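Local coordinates for protein 6-phosphogluconolactonase (Trypanosoma cruzi, PDB 6VYE) that probably catalyses the hydrolysis of 6-phosphogluconolactone to 6-phosphogluconate, the second step of the oxidative pentose phosphate pathway, at residues H37-E40 with R41-P45; N97-Q101 with A102-D106; K141-L145 with L146-K150; C231-N234 with G235-D239; F259-D262 with K263-E267. One frame throughout, in Å; residues are numbered along the deposited sequence.

Contact 1. Residues H37-E40 with R41-P45; sequences HASE and RTNWP. With PO4 (phosphate ion), chain C.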
loop_
_atom_site.group_PDB
_atom_site.type_symbol
_atom_site.label_atom_id
_atom_site.label_comp_id
_atom_site.label_asym_id
_atom_site.label_seq_id
_atom_site.Cartn_x
_atom_site.Cartn_y
_atom_site.Cartn_z
ATOM N N HIS A 37 -5.397 -16.088 9.162
ATOM C CA HIS A 37 -5.935 -17.174 10.027
ATOM C C HIS A 37 -7.187 -16.754 10.803
ATOM O O HIS A 37 -7.911 -17.666 11.276
ATOM C CB HIS A 37 -4.854 -17.694 10.949
ATOM C CG HIS A 37 -3.798 -18.417 10.193
ATOM N ND1 HIS A 37 -4.122 -19.201 9.100
ATOM C CD2 HIS A 37 -2.461 -18.506 10.368
ATOM C CE1 HIS A 37 -3.012 -19.739 8.613
ATOM N NE2 HIS A 37 -1.974 -19.293 9.350
ATOM N N ALA A 38 -7.438 -15.455 10.959
ATOM C CA ALA A 38 -8.612 -14.914 11.683
ATOM C C ALA A 38 -9.835 -15.031 10.784
ATOM O O ALA A 38 -10.931 -14.933 11.300
ATOM C CB ALA A 38 -8.380 -13.471 12.093
ATOM N N SER A 39 -9.614 -15.219 9.478
ATOM C CA SER A 39 -10.642 -15.272 8.429
ATOM C C SER A 39 -10.946 -16.737 8.109
ATOM O O SER A 39 -9.986 -17.502 7.835
ATOM C CB SER A 39 -10.152 -14.544 7.224
ATOM O OG SER A 39 -11.233 -14.010 6.474
ATOM N N GLU A 40 -12.220 -17.122 8.111
ATOM C CA GLU A 40 -12.617 -18.478 7.631
ATOM C C GLU A 40 -12.122 -18.692 6.185
ATOM O O GLU A 40 -12.217 -17.739 5.348
ATOM C CB GLU A 40 -14.119 -18.677 7.806
ATOM C CG GLU A 40 -14.486 -18.803 9.277
ATOM C CD GLU A 40 -15.916 -19.222 9.533
ATOM O OE1 GLU A 40 -16.154 -19.954 10.526
ATOM O OE2 GLU A 40 -16.778 -18.825 8.740
ATOM N N ARG A 41 -11.597 -19.897 5.920
ATOM C CA ARG A 41 -11.049 -20.332 4.603
ATOM C C ARG A 41 -12.048 -20.050 3.466
ATOM O O ARG A 41 -11.593 -19.883 2.327
ATOM C CB ARG A 41 -10.644 -21.812 4.644
ATOM C CG ARG A 41 -9.285 -22.057 5.283
ATOM C CD ARG A 41 -8.947 -23.530 5.463
ATOM N NE ARG A 41 -7.562 -23.778 5.873
ATOM C CZ ARG A 41 -7.096 -23.693 7.124
ATOM N NH1 ARG A 41 -5.817 -23.919 7.372
ATOM N NH2 ARG A 41 -7.886 -23.295 8.105
ATOM N N THR A 42 -13.351 -19.994 3.737
ATOM C CA THR A 42 -14.381 -19.757 2.691
ATOM C C THR A 42 -14.304 -18.321 2.163
ATOM O O THR A 42 -14.860 -18.081 1.128
ATOM C CB THR A 42 -15.772 -20.153 3.195
ATOM O OG1 THR A 42 -16.065 -19.378 4.344
ATOM C CG2 THR A 42 -15.893 -21.638 3.478
ATOM N N ASN A 43 -13.642 -17.401 2.861
ATOM C CA ASN A 43 -13.471 -15.982 2.450
ATOM C C ASN A 43 -12.143 -15.815 1.721
ATOM O O ASN A 43 -11.954 -14.747 1.062
ATOM C CB ASN A 43 -13.495 -14.998 3.620
ATOM C CG ASN A 43 -14.802 -15.048 4.375
ATOM O OD1 ASN A 43 -15.851 -15.163 3.774
ATOM N ND2 ASN A 43 -14.736 -15.068 5.689
ATOM N N TRP A 44 -11.266 -16.821 1.820
ATOM C CA TRP A 44 -9.992 -16.825 1.062
ATOM C C TRP A 44 -10.328 -16.956 -0.423
ATOM O O TRP A 44 -11.323 -17.583 -0.794
ATOM C CB TRP A 44 -9.046 -17.925 1.538
ATOM C CG TRP A 44 -8.667 -17.882 2.984
ATOM C CD1 TRP A 44 -9.122 -17.039 3.966
ATOM C CD2 TRP A 44 -7.736 -18.780 3.617
ATOM N NE1 TRP A 44 -8.542 -17.376 5.160
ATOM C CE2 TRP A 44 -7.687 -18.430 4.985
ATOM C CE3 TRP A 44 -6.972 -19.864 3.166
ATOM C CZ2 TRP A 44 -6.886 -19.112 5.898
ATOM C CZ3 TRP A 44 -6.170 -20.530 4.064
ATOM C CH2 TRP A 44 -6.147 -20.171 5.416
ATOM N N PRO A 45 -9.516 -16.380 -1.333
ATOM C CA PRO A 45 -8.329 -15.620 -0.963
ATOM C C PRO A 45 -8.696 -14.206 -0.516
ATOM O O PRO A 45 -9.568 -13.590 -1.120
ATOM C CB PRO A 45 -7.503 -15.543 -2.259
ATOM C CG PRO A 45 -8.546 -15.657 -3.355
ATOM C CD PRO A 45 -9.670 -16.516 -2.792
HETATM P P PO4 C . -11.530 -22.542 8.809
HETATM O O1 PO4 C . -11.706 -23.739 9.761
HETATM O O2 PO4 C . -12.888 -21.979 8.521
HETATM O O3 PO4 C . -10.728 -21.502 9.534
HETATM O O4 PO4 C . -10.833 -23.033 7.604
#
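A tight surface turn joins helix 24-38 to strand 46-50, with E40 and N43 closing its start and W44 folded back over it. N43 N bonds to E40 O at 2.9 Å (N-H...O 164°), coming from above the carbonyl plane; one residue on, W44 N reaches R41 O at 3.1 Å, giving two overlapping beta turns. W44 NE1 meets S39 O at 3.0 Å, only weakly because the angle is 132°. R41 runs extended from CG to NE along the indole, its CG standing 3.5 Å above the plane of the W44 ring, offset toward its rim. That course takes R41 NH2 to O4 of a phosphate ion, probably from the crystallisation liquor, at 3.0 Å and nearly straight (166°), with the ion at the guanidinium edge. R41 NH1 forms a salt bridge to E74, and the W44 ring packs on L70 of helix 68-73 and on A76, just ahead of strand 77-85; a cis peptide bond then leads through P45 into strand 46-50.

Contact 2. Residues N97-Q101 with A102-D106; sequences NMARQ and ALLRD. Unlike the reference sequence in segment 102-106: R105 (reference His).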
loop_
_atom_site.group_PDB
_atom_site.type_symbol
_atom_site.label_atom_id
_atom_site.label_comp_id
_atom_site.label_asym_id
_atom_site.label_seq_id
_atom_site.Cartn_x
_atom_site.Cartn_y
_atom_site.Cartn_z
ATOM N N ASN A 97 7.902 -6.506 -10.735
ATOM C CA ASN A 97 9.193 -7.222 -10.957
ATOM C C ASN A 97 9.802 -7.649 -9.610
ATOM O O ASN A 97 10.231 -8.853 -9.469
ATOM C CB ASN A 97 10.179 -6.366 -11.752
ATOM C CG ASN A 97 11.497 -7.075 -11.991
ATOM O OD1 ASN A 97 11.514 -8.131 -12.605
ATOM N ND2 ASN A 97 12.582 -6.517 -11.489
ATOM N N MET A 98 9.828 -6.737 -8.635
ATOM C CA MET A 98 10.422 -6.992 -7.294
ATOM C C MET A 98 9.591 -8.058 -6.547
ATOM O O MET A 98 10.180 -9.017 -6.006
ATOM C CB MET A 98 10.508 -5.683 -6.493
ATOM C CG MET A 98 11.006 -5.859 -5.065
ATOM S SD MET A 98 9.710 -6.317 -3.808
ATOM C CE MET A 98 9.049 -4.709 -3.370
ATOM N N ALA A 99 8.269 -7.898 -6.488
ATOM C CA ALA A 99 7.346 -8.821 -5.781
ATOM C C ALA A 99 7.458 -10.217 -6.417
ATOM O O ALA A 99 7.431 -11.195 -5.674
ATOM C CB ALA A 99 5.908 -8.285 -5.831
ATOM N N ARG A 100 7.561 -10.273 -7.747
ATOM C CA ARG A 100 7.653 -11.512 -8.550
ATOM C C ARG A 100 8.958 -12.238 -8.192
ATOM O O ARG A 100 8.877 -13.467 -7.930
ATOM C CB ARG A 100 7.553 -11.186 -10.044
ATOM C CG ARG A 100 7.481 -12.397 -10.967
ATOM C CD ARG A 100 7.969 -12.140 -12.379
ATOM N NE ARG A 100 9.247 -12.820 -12.660
ATOM C CZ ARG A 100 10.460 -12.248 -12.805
ATOM N NH1 ARG A 100 11.505 -13.011 -13.085
ATOM N NH2 ARG A 100 10.641 -10.938 -12.699
ATOM N N GLN A 101 10.100 -11.528 -8.133
ATOM C CA GLN A 101 11.400 -12.181 -7.840
ATOM C C GLN A 101 11.351 -12.768 -6.425
ATOM O O GLN A 101 11.849 -13.894 -6.220
ATOM C CB GLN A 101 12.557 -11.207 -8.048
ATOM C CG GLN A 101 12.810 -10.893 -9.517
ATOM C CD GLN A 101 13.829 -9.806 -9.759
ATOM O OE1 GLN A 101 14.444 -9.752 -10.823
ATOM N NE2 GLN A 101 14.031 -8.939 -8.774
ATOM N N ALA A 102 10.733 -12.056 -5.489
ATOM C CA ALA A 102 10.788 -12.345 -4.041
ATOM C C ALA A 102 9.787 -13.438 -3.656
ATOM O O ALA A 102 10.060 -14.168 -2.669
ATOM C CB ALA A 102 10.525 -11.079 -3.270
ATOM N N LEU A 103 8.650 -13.514 -4.344
ATOM C CA LEU A 103 7.463 -14.303 -3.891
ATOM C C LEU A 103 6.570 -14.739 -5.067
ATOM O O LEU A 103 6.248 -15.907 -5.127
ATOM C CB LEU A 103 6.675 -13.430 -2.907
ATOM C CG LEU A 103 5.313 -13.964 -2.484
ATOM C CD1 LEU A 103 5.425 -15.315 -1.789
ATOM C CD2 LEU A 103 4.616 -12.950 -1.590
ATOM N N LEU A 104 6.137 -13.828 -5.947
ATOM C CA LEU A 104 4.930 -14.087 -6.775
ATOM C C LEU A 104 5.223 -15.087 -7.899
ATOM O O LEU A 104 4.257 -15.630 -8.439
ATOM C CB LEU A 104 4.368 -12.773 -7.308
ATOM C CG LEU A 104 3.900 -11.798 -6.236
ATOM C CD1 LEU A 104 3.271 -10.564 -6.877
ATOM C CD2 LEU A 104 2.900 -12.439 -5.294
ATOM N N ARG A 105 6.496 -15.337 -8.214
ATOM C CA ARG A 105 6.903 -16.330 -9.245
ATOM C C ARG A 105 6.344 -17.713 -8.858
ATOM O O ARG A 105 6.066 -18.484 -9.746
ATOM C CB ARG A 105 8.431 -16.349 -9.412
ATOM C CG ARG A 105 9.235 -16.680 -8.162
ATOM C CD ARG A 105 10.738 -16.467 -8.373
ATOM N NE ARG A 105 11.465 -16.374 -7.103
ATOM C CZ ARG A 105 11.893 -17.417 -6.389
ATOM N NH1 ARG A 105 11.736 -18.648 -6.840
ATOM N NH2 ARG A 105 12.508 -17.231 -5.241
ATOM N N ASP A 106 6.108 -17.979 -7.573
ATOM C CA ASP A 106 5.596 -19.284 -7.092
ATOM C C ASP A 106 4.119 -19.225 -6.652
ATOM O O ASP A 106 3.689 -20.177 -5.983
ATOM C CB ASP A 106 6.465 -19.754 -5.937
ATOM C CG ASP A 106 7.797 -20.301 -6.426
ATOM O OD1 ASP A 106 8.843 -19.972 -5.835
ATOM O OD2 ASP A 106 7.771 -21.016 -7.412
HETATM O O HOH W 1 14.214 -14.567 -4.395
#
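R105 NE meets Q101 O at 2.7 Å, almost straight at 175°; the oxygen lies in the guanidinium plane, while the nitrogen stands above the carbonyl plane. A water bridges the same pair, donating to Q101 O and accepting from R105 NH2. The R105 chain gets there by placing CG between its own backbone N and carbonyl carbon (chi1 59°), which lays CG over R100 O, and by running extended to NE. R105 stands where the reference sequence has histidine. Beneath it the helix widens into a pi-type turn: R105 N bonds to R100 O and L104 N to A99 O at 2.9 Å, each five residues back, and L103 N adds a weak bond to A99 O. L104 CD1 rests on A99 CB at 3.6 Å. Charge alone links R105 NH1 to D106 OD1, an oxygen that also accepts from H64 NE2. The apolar side of helix 95-104 lies on strand 77-85, with L104 against F79 and F81, while A102 and M98 face helix 54-66.

Contact 3. Residues K141-L145 with L146-K150; sequences KIALL and LGTQK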
loop_
_atom_site.group_PDB
_atom_site.type_symbol
_atom_site.label_atom_id
_atom_site.label_comp_id
_atom_site.label_asym_id
_atom_site.label_seq_id
_atom_site.Cartn_x
_atom_site.Cartn_y
_atom_site.Cartn_z
ATOM N N LYS A 141 -10.478 -4.090 -13.297
ATOM C CA LYS A 141 -9.928 -5.411 -12.928
ATOM C C LYS A 141 -10.262 -5.674 -11.451
ATOM O O LYS A 141 -10.825 -6.719 -11.155
ATOM C CB LYS A 141 -8.431 -5.415 -13.254
ATOM C CG LYS A 141 -7.802 -6.791 -13.392
ATOM C CD LYS A 141 -6.318 -6.768 -13.665
ATOM C CE LYS A 141 -5.950 -6.718 -15.125
ATOM N NZ LYS A 141 -4.517 -6.362 -15.265
ATOM N N ILE A 142 -9.981 -4.715 -10.559
ATOM C CA ILE A 142 -10.232 -4.853 -9.098
ATOM C C ILE A 142 -11.737 -5.076 -8.882
ATOM O O ILE A 142 -12.084 -5.906 -8.033
ATOM C CB ILE A 142 -9.724 -3.636 -8.297
ATOM C CG1 ILE A 142 -8.213 -3.424 -8.416
ATOM C CG2 ILE A 142 -10.157 -3.774 -6.837
ATOM C CD1 ILE A 142 -7.718 -2.110 -7.804
ATOM N N ALA A 143 -12.597 -4.310 -9.570
ATOM C CA ALA A 143 -14.077 -4.368 -9.418
ATOM C C ALA A 143 -14.563 -5.774 -9.802
ATOM O O ALA A 143 -15.369 -6.361 -9.050
ATOM C CB ALA A 143 -14.740 -3.281 -10.238
ATOM N N LEU A 144 -14.009 -6.335 -10.871
ATOM C CA LEU A 144 -14.395 -7.681 -11.354
ATOM C C LEU A 144 -13.992 -8.735 -10.313
ATOM O O LEU A 144 -14.797 -9.652 -10.049
ATOM C CB LEU A 144 -13.712 -7.975 -12.686
ATOM C CG LEU A 144 -14.024 -9.369 -13.224
ATOM C CD1 LEU A 144 -15.485 -9.457 -13.667
ATOM C CD2 LEU A 144 -13.106 -9.723 -14.381
ATOM N N LEU A 145 -12.784 -8.647 -9.763
ATOM C CA LEU A 145 -12.231 -9.734 -8.919
ATOM C C LEU A 145 -12.822 -9.641 -7.517
ATOM O O LEU A 145 -12.948 -10.713 -6.864
ATOM C CB LEU A 145 -10.699 -9.644 -8.863
ATOM C CG LEU A 145 -9.989 -10.049 -10.156
ATOM C CD1 LEU A 145 -8.530 -9.650 -10.144
ATOM C CD2 LEU A 145 -10.148 -11.549 -10.414
ATOM N N LEU A 146 -13.031 -8.427 -7.005
ATOM C CA LEU A 146 -13.430 -8.213 -5.586
ATOM C C LEU A 146 -14.898 -7.810 -5.485
ATOM O O LEU A 146 -15.443 -7.942 -4.381
ATOM C CB LEU A 146 -12.569 -7.117 -4.952
ATOM C CG LEU A 146 -11.056 -7.344 -4.961
ATOM C CD1 LEU A 146 -10.419 -6.409 -3.983
ATOM C CD2 LEU A 146 -10.690 -8.784 -4.629
ATOM N N GLY A 147 -15.475 -7.272 -6.564
ATOM C CA GLY A 147 -16.741 -6.534 -6.470
ATOM C C GLY A 147 -16.539 -5.233 -5.717
ATOM O O GLY A 147 -15.400 -4.936 -5.272
ATOM N N THR A 148 -17.613 -4.463 -5.588
ATOM C CA THR A 148 -17.586 -3.089 -5.047
ATOM C C THR A 148 -18.791 -2.931 -4.128
ATOM O O THR A 148 -19.677 -3.815 -4.180
ATOM C CB THR A 148 -17.555 -2.052 -6.184
ATOM O OG1 THR A 148 -18.740 -2.213 -6.949
ATOM C CG2 THR A 148 -16.383 -2.188 -7.128
ATOM N N GLN A 149 -18.801 -1.875 -3.309
ATOM C CA GLN A 149 -19.973 -1.520 -2.473
ATOM C C GLN A 149 -20.044 -0.006 -2.277
ATOM O O GLN A 149 -18.988 0.665 -2.407
ATOM C CB GLN A 149 -19.955 -2.277 -1.151
ATOM C CG GLN A 149 -18.660 -2.153 -0.374
ATOM C CD GLN A 149 -18.699 -3.072 0.825
ATOM O OE1 GLN A 149 -18.742 -2.636 1.977
ATOM N NE2 GLN A 149 -18.714 -4.369 0.558
ATOM N N LYS A 150 -21.282 0.475 -2.094
ATOM C CA LYS A 150 -21.648 1.829 -1.617
ATOM C C LYS A 150 -21.030 2.014 -0.235
ATOM O O LYS A 150 -21.118 1.079 0.598
ATOM C CB LYS A 150 -23.171 1.999 -1.554
ATOM C CG LYS A 150 -23.826 2.535 -2.819
ATOM C CD LYS A 150 -23.714 4.047 -2.966
ATOM C CE LYS A 150 -24.632 4.617 -4.030
ATOM N NZ LYS A 150 -24.582 3.828 -5.286
#
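L146 N bonds to I142 O at 2.9 Å with an angle of 152°, the last regular helical bond here, the donor tilted moderately from the carbonyl plane. L146 CB also comes within 3.3 Å of I142 O. The side chains of the pair meet at an oblique crossing: I142 CG2, anti to its own backbone N, touches L146 CD1 at 3.9 Å, while the other L146 methyl, CD2, leans toward the carbonyl of L145. Next comes the end of helix 128-146, terminated by a glycine. G147 leaves the helical conformation with a positive phi of 68°; its N lies 2.6 Å from A143 O, but the bond is weak. Turning there sends the chain back past A143, whose CB meets T148 CG2 at 3.7 Å. With chi1 at 61°, T148 splits its branches, CG2 going to A143 and OG1 to a weak hydrogen bond with E157. Beyond it Q149 pairs through its backbone with I158, in the small two-stranded antiparallel sheet of strands 149-150 and 157-158. I142 and L146 both press on F80 of strand 77-85.

Contact 4. Residues C231-N234 with G235-D239; sequences CVLN and GIIAD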
loop_
_atom_site.group_PDB
_atom_site.type_symbol
_atom_site.label_atom_id
_atom_site.label_comp_id
_atom_site.label_asym_id
_atom_site.label_seq_id
_atom_site.Cartn_x
_atom_site.Cartn_y
_atom_site.Cartn_z
ATOM N N CYS A 231 9.450 13.556 11.731
ATOM C CA CYS A 231 8.613 14.765 11.542
ATOM C C CYS A 231 7.331 14.406 10.761
ATOM O O CYS A 231 6.230 14.713 11.250
ATOM C CB CYS A 231 9.426 15.854 10.866
ATOM S SG CYS A 231 8.482 17.381 10.676
ATOM N N VAL A 232 7.436 13.749 9.602
ATOM C CA VAL A 232 6.215 13.347 8.827
ATOM C C VAL A 232 5.378 12.354 9.641
ATOM O O VAL A 232 4.137 12.458 9.623
ATOM C CB VAL A 232 6.523 12.833 7.414
ATOM C CG1 VAL A 232 7.013 13.964 6.539
ATOM C CG2 VAL A 232 7.497 11.671 7.401
ATOM N N LEU A 233 5.982 11.437 10.385
ATOM C CA LEU A 233 5.158 10.487 11.191
ATOM C C LEU A 233 4.359 11.262 12.241
ATOM O O LEU A 233 3.154 11.022 12.383
ATOM C CB LEU A 233 6.040 9.435 11.843
ATOM C CG LEU A 233 5.279 8.413 12.685
ATOM C CD1 LEU A 233 4.293 7.603 11.832
ATOM C CD2 LEU A 233 6.268 7.516 13.424
ATOM N N ASN A 234 5.013 12.179 12.944
ATOM C CA ASN A 234 4.394 13.019 13.999
ATOM C C ASN A 234 3.203 13.801 13.398
ATOM O O ASN A 234 2.228 14.041 14.104
ATOM C CB ASN A 234 5.476 13.876 14.673
ATOM C CG ASN A 234 6.524 13.077 15.455
ATOM O OD1 ASN A 234 6.307 11.931 15.872
ATOM N ND2 ASN A 234 7.698 13.664 15.653
ATOM N N GLY A 235 3.247 14.185 12.124
ATOM C CA GLY A 235 2.174 14.967 11.494
ATOM C C GLY A 235 0.957 14.115 11.187
ATOM O O GLY A 235 -0.083 14.719 10.973
ATOM N N ILE A 236 1.078 12.771 11.186
ATOM C CA ILE A 236 -0.096 11.847 11.112
ATOM C C ILE A 236 -0.667 11.663 12.526
ATOM O O ILE A 236 -1.918 11.726 12.700
ATOM C CB ILE A 236 0.237 10.481 10.476
ATOM C CG1 ILE A 236 0.948 10.604 9.133
ATOM C CG2 ILE A 236 -1.025 9.644 10.329
ATOM C CD1 ILE A 236 1.556 9.318 8.669
ATOM N N ILE A 237 0.215 11.384 13.487
ATOM C CA ILE A 237 -0.164 10.853 14.836
ATOM C C ILE A 237 -0.626 11.991 15.756
ATOM O O ILE A 237 -1.633 11.793 16.400
ATOM C CB ILE A 237 1.001 10.034 15.438
ATOM C CG1 ILE A 237 1.102 8.673 14.746
ATOM C CG2 ILE A 237 0.842 9.864 16.944
ATOM C CD1 ILE A 237 2.333 7.891 15.132
ATOM N N ALA A 238 0.104 13.113 15.829
ATOM C CA ALA A 238 -0.260 14.300 16.646
ATOM C C ALA A 238 -1.631 14.850 16.206
ATOM O O ALA A 238 -1.936 14.882 14.985
ATOM C CB ALA A 238 0.806 15.357 16.551
ATOM N N ASP A 239 -2.464 15.233 17.164
ATOM C CA ASP A 239 -3.877 15.626 16.898
ATOM C C ASP A 239 -3.873 17.015 16.264
ATOM O O ASP A 239 -4.582 17.231 15.245
ATOM C CB ASP A 239 -4.704 15.515 18.185
ATOM C CG ASP A 239 -4.817 14.088 18.727
ATOM O OD1 ASP A 239 -4.692 13.116 17.936
ATOM O OD2 ASP A 239 -5.070 13.952 19.941
#
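L233 holds CG anti to the backbone N (chi1 -180°), whereas I237 holds CG1 anti to the carbonyl carbon (chi1 -75°) and stays extended to CD1; from these two settings the methyl ends converge one helical turn apart. L233 CD1 meets I237 CD1 at 3.8 Å, the side chains crossing at a slant. Behind this contact, in the backbone, L233 O is gripped twice: I237 N approaches at 3.2 Å in the carbonyl plane, and I236 N at 3.0 Å from well above it. A carbonyl shared by donors three and four residues ahead marks a helix part alpha and part 3-10 in its bonding. V232 O shows the same sharing more loosely, taking only weak bonds from G235 N and I236 N, while I236 CG1 passes over it at 3.7 Å. G235 N also bonds to C231 O. The turn closes with A238 N on N234 O at 2.9 Å, just where A238 leaves helical angles; its CB crowds that same oxygen. Two arginines meet the departing end: R248 NH1 donates to the carbonyls of G235 and A238, and R251 NH1 to that of I236. Helix 230-237 is the crossover of the beta-alpha-beta unit between the parallel, neighbouring strands 219-224 and 256-262, and L233, I236 and I237 all pack onto F259 of the second strand.

Contact 5. Residues F259-D262 with K263-E267; sequences FILD and KEIAE. Unlike the reference sequence in segment 263-267: E267 (reference Gly).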
loop_
_atom_site.group_PDB
_atom_site.type_symbol
_atom_site.label_atom_id
_atom_site.label_comp_id
_atom_site.label_asym_id
_atom_site.label_seq_id
_atom_site.Cartn_x
_atom_site.Cartn_y
_atom_site.Cartn_z
ATOM N N PHE A 259 0.573 0.508 12.771
ATOM C CA PHE A 259 1.856 1.178 12.436
ATOM C C PHE A 259 2.986 0.333 13.037
ATOM O O PHE A 259 2.972 0.036 14.259
ATOM C CB PHE A 259 1.903 2.619 12.968
ATOM C CG PHE A 259 1.073 3.647 12.236
ATOM C CD1 PHE A 259 1.254 4.993 12.500
ATOM C CD2 PHE A 259 0.063 3.284 11.360
ATOM C CE1 PHE A 259 0.488 5.957 11.871
ATOM C CE2 PHE A 259 -0.682 4.251 10.701
ATOM C CZ PHE A 259 -0.465 5.587 10.949
ATOM N N ILE A 260 3.902 -0.119 12.183
ATOM C CA ILE A 260 5.078 -0.930 12.583
ATOM C C ILE A 260 6.293 -0.029 12.369
ATOM O O ILE A 260 6.552 0.392 11.227
ATOM C CB ILE A 260 5.101 -2.273 11.810
ATOM C CG1 ILE A 260 3.752 -2.994 11.906
ATOM C CG2 ILE A 260 6.260 -3.164 12.246
ATOM C CD1 ILE A 260 3.733 -4.357 11.202
ATOM N N LEU A 261 6.961 0.323 13.461
ATOM C CA LEU A 261 8.013 1.368 13.512
ATOM C C LEU A 261 9.333 0.795 14.048
ATOM O O LEU A 261 9.306 -0.190 14.830
ATOM C CB LEU A 261 7.508 2.473 14.437
ATOM C CG LEU A 261 6.106 2.989 14.139
ATOM C CD1 LEU A 261 5.729 4.073 15.134
ATOM C CD2 LEU A 261 6.031 3.536 12.720
ATOM N N ASP A 262 10.446 1.441 13.704
ATOM C CA ASP A 262 11.750 1.248 14.387
ATOM C C ASP A 262 11.812 2.243 15.557
ATOM O O ASP A 262 10.919 3.116 15.649
ATOM C CB ASP A 262 12.919 1.338 13.395
ATOM C CG ASP A 262 13.333 2.742 12.978
ATOM O OD1 ASP A 262 12.462 3.653 12.957
ATOM O OD2 ASP A 262 14.527 2.921 12.675
ATOM N N LYS A 263 12.821 2.102 16.418
ATOM C CA LYS A 263 13.062 2.953 17.617
ATOM C C LYS A 263 13.272 4.398 17.166
ATOM O O LYS A 263 12.657 5.281 17.746
ATOM C CB LYS A 263 14.286 2.468 18.398
ATOM C CG LYS A 263 14.138 1.117 19.077
ATOM C CD LYS A 263 13.266 1.168 20.314
ATOM C CE LYS A 263 13.351 -0.090 21.150
ATOM N NZ LYS A 263 12.004 -0.680 21.354
ATOM N N GLU A 264 14.103 4.616 16.147
ATOM C CA GLU A 264 14.566 5.959 15.719
ATOM C C GLU A 264 13.359 6.800 15.255
ATOM O O GLU A 264 13.322 7.996 15.592
ATOM C CB GLU A 264 15.654 5.821 14.663
ATOM C CG GLU A 264 16.985 5.375 15.244
ATOM C CD GLU A 264 17.714 6.400 16.119
ATOM O OE1 GLU A 264 17.713 7.599 15.777
ATOM O OE2 GLU A 264 18.279 6.014 17.156
ATOM N N ILE A 265 12.399 6.243 14.502
ATOM C CA ILE A 265 11.228 7.047 14.017
ATOM C C ILE A 265 10.255 7.306 15.172
ATOM O O ILE A 265 9.559 8.336 15.109
ATOM C CB ILE A 265 10.521 6.423 12.796
ATOM C CG1 ILE A 265 9.702 7.483 12.036
ATOM C CG2 ILE A 265 9.690 5.201 13.195
ATOM C CD1 ILE A 265 9.106 7.000 10.743
ATOM N N ALA A 266 10.250 6.443 16.193
ATOM C CA ALA A 266 9.270 6.409 17.300
ATOM C C ALA A 266 9.755 7.175 18.548
ATOM O O ALA A 266 9.058 7.069 19.574
ATOM C CB ALA A 266 8.975 4.969 17.641
ATOM N N GLU A 267 10.807 8.000 18.471
ATOM C CA GLU A 267 11.431 8.662 19.663
ATOM C C GLU A 267 10.448 9.623 20.357
ATOM O O GLU A 267 10.519 9.712 21.575
ATOM C CB GLU A 267 12.744 9.376 19.314
ATOM C CG GLU A 267 13.519 8.689 18.195
ATOM C CD GLU A 267 15.037 8.814 18.133
ATOM O OE1 GLU A 267 15.698 8.458 19.137
ATOM O OE2 GLU A 267 15.559 9.217 17.044
#
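D262 turns its carboxylate back over the chain that follows, with CB lying 3.1 Å from K263 N. Its CG, set between the backbone N and the carbonyl carbon (chi1 79°), is brought up beside the amides of K263 and E264. From there D262 OD1 accepts I265 N at 3.0 Å (N-H...O 155°); the donor comes from above the carboxylate plane, 42° out of it. I265 CG2 presses on the same oxygen. D262 OD2, the other branch, rests against E264 CB at 3.7 Å. G226 N also donates to OD1, so this buried oxygen takes two amide hydrogens, an environment that would probably help keep the carboxylate ionised. The backbone oxygen of D262 faces A266, whose N gives a weak bond at 3.4 Å and whose CB touches it as well. Below the turn L261 CB meets I265 CG2 at 3.7 Å, the two side chains crossing at about a right angle. This is a strand passing into a turn of helical backbone angles that lacks regular helical bonding, with an aspartate side chain holding the turn's backbone; through G226 the same carboxylate also links the end of strand 256-262 to the loop that follows strand 219-224, its neighbour in the parallel part of this Rossmann-like sheet.

Contacts 4 and 5 are the pair that touch: L233 CD2 packs on I265 CG1 at 3.7 Å and on L261; helix 230-237 and strand 256-262 belong to one beta-alpha-beta unit. Contact 5 is the buried one and relies on a carboxylate gripping backbone amides; contacts 2 and 4 are partly buried, contact 4 with apolar side chains inward and arginines at its end. Contacts 1 and 3 lie at the surface; in contact 1 an indole, an arginine and a phosphate meet. Contacts 2 and 3 share strand 77-85, but their helices end differently, by a widened turn with an arginine side chain or by a glycine. Both lie opposite contact 4 about the chain's centre.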